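Local coordinates for protein vibralactone Cyclase (Boreostereum vibrans, PDB 6KD0) that catalyses the cyclization that forms the fused bicyclic beta-lactone of vibralactone, as a member of the alpha/beta hydrolase family, at residues V242-F245 with N246-A249; R38-F41 with W42-V46. All coordinates share one frame; numbering follows the deposited sequence.

Interaction 1: V242-F245 with N246-A249; sequences VYWF and NELA
The carbonyl O of W244 accepts the backbone N-H of L248 at 2.9 Å (O to N), and this i to i+4 bond belongs to a short alpha-helix, 239-249, of the alpha/beta hydrolase fold. The bond is fairly straight, 160° at the hydrogen. V242 O to N246 N, Y243 O to E247 N and F245 O to A249 N repeat the pattern, the last being the most bent.

On the flank facing helix 35-54 the side chains of W244 and L248 meet. The indole has CG anti to the backbone N (chi1 -177°), which turns it along the helix toward the next turn, where L248 CD1 lies over one face. That methyl stands 3.6 Å from the centroid of the six-membered ring and only 7° off its normal, a well-formed CH-pi contact. The same methyl reaches F245 more loosely, at 4.2 Å from F245 CD1, so it serves both aromatic side chains. F32 meets the W244 ring edge-to-face, and L35 and R38 of helix 35-54 also touch this indole.

V242 and N246 run side by side, and N246 also packs on W106 and P214. N246 ND2 is 3.3 Å from V242 O, at an angle too poor for a hydrogen bond, and it also lies 3.8 Å from the methyl V242 CG1.

Interaction 2: R38-F41 with W42-V46; sequences RRAF and WDEVV
A wider pi-type turn at 42-46 interrupts the regular alpha-helical pattern of helix 35-54, and the carbonyl of F41 records the change. F41 O accepts two N-H groups: V45 N at 2.9 Å, the i+4 donor, and V46 N at 3.1 Å, the i+5 donor. The two approaches differ. V46 N lies in the carbonyl plane with an angle of 162° at its hydrogen, whereas V45 N stands above that plane and its bond is more bent, 144°. Before the turn, R38 O to W42 N and R39 O to D43 N are ordinary i to i+4 bonds.

The F41 ring, which also touches F25, follows the same path as its carbonyl. Its CG is anti to the backbone N (chi1 -179°), swinging the ring along the helix to the two valines. F41 CE1 lies 3.7 Å from V45 CB; on the same side of the ring plane F41 CE2 packs tightly on V46 CG2 at 3.4 Å, the two side chains crossing at about a right angle. With an alanine in place of F41 the ring is gone, and V45 and V46 would probably lose the surface they share, a gap opening beside the pi-type turn.

The carbonyl O of R38, one turn before W42, lies at the edge of the indole, in its plane, 3.5 Å from W42 CD1, while V46 CG1 lies over a face. R38 hydrogen-bonds to P33 O and forms a salt bridge with E241 of helix 239-249; R39 does likewise with A107 O and E139. W42 and V46 rest on helix 313-316 through L316, W42 also through M315.

Interaction 2, on helix 35-54, comes first along the chain; interaction 1 follows some 200 residues later, on helix 239-249. Their centres are about 19 Å apart, yet the helices meet directly: W244 CZ3 packs on R38 CD at 3.6 Å. An early helix is thereby joined to one that comes between strands 203-207 and 273-278 of the central sheet along the chain. V242 and W42 each lie near, without touching, the residues of a probable Ser-His-Asp triad (S177, H311, D281), consistent with both helices belonging to the surroundings of the presumed active site.

Interaction 1: V242-F245 with N246-A249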
# COMPACT_ATOMS: atom_id res chain seq x y z
N VAL A 242 13.48 8.98 4.42
CA VAL A 242 12.21 9.59 4.04
C VAL A 242 12.46 10.82 3.18
O VAL A 242 11.89 10.99 2.08
CB VAL A 242 11.38 9.91 5.30
CG1 VAL A 242 10.21 10.83 4.95
CG2 VAL A 242 10.87 8.60 5.93
N TYR A 243 13.33 11.72 3.67
CA TYR A 243 13.65 12.93 2.92
C TYR A 243 14.29 12.60 1.57
O TYR A 243 14.04 13.27 0.56
CB TYR A 243 14.57 13.83 3.75
CG TYR A 243 13.83 14.72 4.72
CD1 TYR A 243 12.97 14.17 5.67
CD2 TYR A 243 13.97 16.10 4.69
CE1 TYR A 243 12.28 14.97 6.57
CE2 TYR A 243 13.29 16.91 5.59
CZ TYR A 243 12.45 16.34 6.53
OH TYR A 243 11.76 17.13 7.42
N TRP A 244 15.13 11.55 1.53
CA TRP A 244 15.77 11.20 0.27
C TRP A 244 14.74 10.71 -0.76
O TRP A 244 14.81 11.07 -1.94
CB TRP A 244 16.87 10.16 0.52
CG TRP A 244 17.67 9.74 -0.68
CD1 TRP A 244 18.55 10.50 -1.40
CD2 TRP A 244 17.70 8.43 -1.26
NE1 TRP A 244 19.11 9.74 -2.41
CE2 TRP A 244 18.60 8.47 -2.34
CE3 TRP A 244 17.03 7.24 -0.98
CZ2 TRP A 244 18.87 7.36 -3.14
CZ3 TRP A 244 17.30 6.13 -1.76
CH2 TRP A 244 18.21 6.20 -2.83
N PHE A 245 13.79 9.87 -0.33
CA PHE A 245 12.77 9.38 -1.26
C PHE A 245 11.88 10.53 -1.75
O PHE A 245 11.48 10.55 -2.93
CB PHE A 245 11.92 8.27 -0.60
CG PHE A 245 12.60 6.92 -0.56
CD1 PHE A 245 12.94 6.25 -1.72
CD2 PHE A 245 12.87 6.31 0.66
CE1 PHE A 245 13.57 5.00 -1.67
CE2 PHE A 245 13.49 5.06 0.72
CZ PHE A 245 13.85 4.41 -0.45
N ASN A 246 11.56 11.49 -0.87
CA ASN A 246 10.82 12.68 -1.30
C ASN A 246 11.61 13.45 -2.35
O ASN A 246 11.04 13.94 -3.34
CB ASN A 246 10.52 13.60 -0.11
CG ASN A 246 9.52 13.00 0.86
OD1 ASN A 246 8.63 12.27 0.47
ND2 ASN A 246 9.65 13.35 2.13
N GLU A 247 12.92 13.59 -2.14
CA GLU A 247 13.77 14.28 -3.10
C GLU A 247 13.83 13.54 -4.45
O GLU A 247 13.77 14.17 -5.51
CB GLU A 247 15.17 14.44 -2.52
CG GLU A 247 16.14 15.12 -3.47
CD GLU A 247 17.52 15.29 -2.88
OE1 GLU A 247 18.28 16.14 -3.39
OE2 GLU A 247 17.84 14.59 -1.89
N LEU A 248 13.96 12.22 -4.42
CA LEU A 248 13.99 11.44 -5.66
C LEU A 248 12.69 11.62 -6.44
O LEU A 248 12.69 11.66 -7.68
CB LEU A 248 14.22 9.96 -5.36
CG LEU A 248 15.56 9.48 -4.81
CD1 LEU A 248 15.47 7.98 -4.56
CD2 LEU A 248 16.70 9.78 -5.77
N ALA A 249 11.57 11.75 -5.72
CA ALA A 249 10.29 11.86 -6.41
C ALA A 249 10.13 13.21 -7.11
O ALA A 249 9.35 13.32 -8.07
CB ALA A 249 9.15 11.64 -5.42

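Interaction 2: R38-F41 with W42-V46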
# COMPACT_ATOMS: atom_id res chain seq x y z
N ARG A 38 19.79 -0.63 -3.29
CA ARG A 38 18.48 -0.88 -2.67
C ARG A 38 17.57 -1.69 -3.60
O ARG A 38 16.90 -2.64 -3.16
CB ARG A 38 17.85 0.47 -2.30
CG ARG A 38 18.60 1.20 -1.19
CD ARG A 38 18.29 2.70 -1.17
NE ARG A 38 19.09 3.41 -0.16
CZ ARG A 38 18.80 3.48 1.14
NH1 ARG A 38 17.70 2.90 1.62
NH2 ARG A 38 19.60 4.15 1.96
N ARG A 39 17.53 -1.33 -4.88
CA ARG A 39 16.80 -2.14 -5.85
C ARG A 39 17.32 -3.57 -5.88
O ARG A 39 16.54 -4.54 -5.87
CB ARG A 39 16.89 -1.49 -7.22
CG ARG A 39 16.11 -0.19 -7.33
CD ARG A 39 16.36 0.58 -8.64
NE ARG A 39 15.38 1.65 -8.82
CZ ARG A 39 15.46 2.63 -9.71
NH1 ARG A 39 16.49 2.72 -10.54
NH2 ARG A 39 14.48 3.54 -9.77
N ALA A 40 18.66 -3.73 -5.90
CA ALA A 40 19.25 -5.07 -5.93
C ALA A 40 18.94 -5.83 -4.66
O ALA A 40 18.83 -7.06 -4.68
CB ALA A 40 20.76 -4.98 -6.13
N PHE A 41 18.84 -5.13 -3.52
CA PHE A 41 18.56 -5.80 -2.26
C PHE A 41 17.16 -6.39 -2.26
O PHE A 41 16.93 -7.50 -1.76
CB PHE A 41 18.71 -4.82 -1.09
CG PHE A 41 18.46 -5.44 0.27
CD1 PHE A 41 19.32 -6.42 0.77
CD2 PHE A 41 17.38 -5.04 1.04
CE1 PHE A 41 19.09 -6.99 2.01
CE2 PHE A 41 17.16 -5.61 2.30
CZ PHE A 41 18.01 -6.58 2.78
N TRP A 42 16.20 -5.61 -2.78
CA TRP A 42 14.85 -6.16 -2.92
C TRP A 42 14.82 -7.31 -3.92
O TRP A 42 14.15 -8.32 -3.69
CB TRP A 42 13.86 -5.05 -3.31
CG TRP A 42 13.37 -4.35 -2.08
CD1 TRP A 42 14.00 -3.34 -1.41
CD2 TRP A 42 12.18 -4.64 -1.34
NE1 TRP A 42 13.27 -2.99 -0.29
CE2 TRP A 42 12.14 -3.77 -0.24
CE3 TRP A 42 11.14 -5.56 -1.51
CZ2 TRP A 42 11.09 -3.77 0.69
CZ3 TRP A 42 10.10 -5.57 -0.60
CH2 TRP A 42 10.09 -4.68 0.49
N ASP A 43 15.57 -7.19 -5.02
CA ASP A 43 15.55 -8.22 -6.06
C ASP A 43 16.24 -9.52 -5.61
O ASP A 43 15.86 -10.61 -6.03
CB ASP A 43 16.22 -7.69 -7.32
CG ASP A 43 16.17 -8.67 -8.47
OD1 ASP A 43 15.05 -9.00 -8.94
OD2 ASP A 43 17.25 -9.12 -8.91
N GLU A 44 17.28 -9.41 -4.78
CA GLU A 44 18.17 -10.53 -4.50
C GLU A 44 17.95 -11.14 -3.12
O GLU A 44 18.26 -12.32 -2.92
CB GLU A 44 19.63 -10.08 -4.63
CG GLU A 44 20.03 -9.81 -6.09
CD GLU A 44 21.28 -8.95 -6.27
OE1 GLU A 44 22.05 -8.77 -5.30
OE2 GLU A 44 21.48 -8.43 -7.38
N VAL A 45 17.41 -10.37 -2.18
CA VAL A 45 17.30 -10.84 -0.81
C VAL A 45 15.84 -10.82 -0.37
O VAL A 45 15.29 -11.86 0.01
CB VAL A 45 18.17 -10.00 0.15
CG1 VAL A 45 17.97 -10.48 1.59
CG2 VAL A 45 19.64 -10.11 -0.23
N VAL A 46 15.18 -9.66 -0.45
CA VAL A 46 13.88 -9.54 0.23
C VAL A 46 12.83 -10.41 -0.45
O VAL A 46 12.16 -11.22 0.20
CB VAL A 46 13.43 -8.07 0.31
CG1 VAL A 46 12.12 -7.98 1.04
CG2 VAL A 46 14.47 -7.24 1.03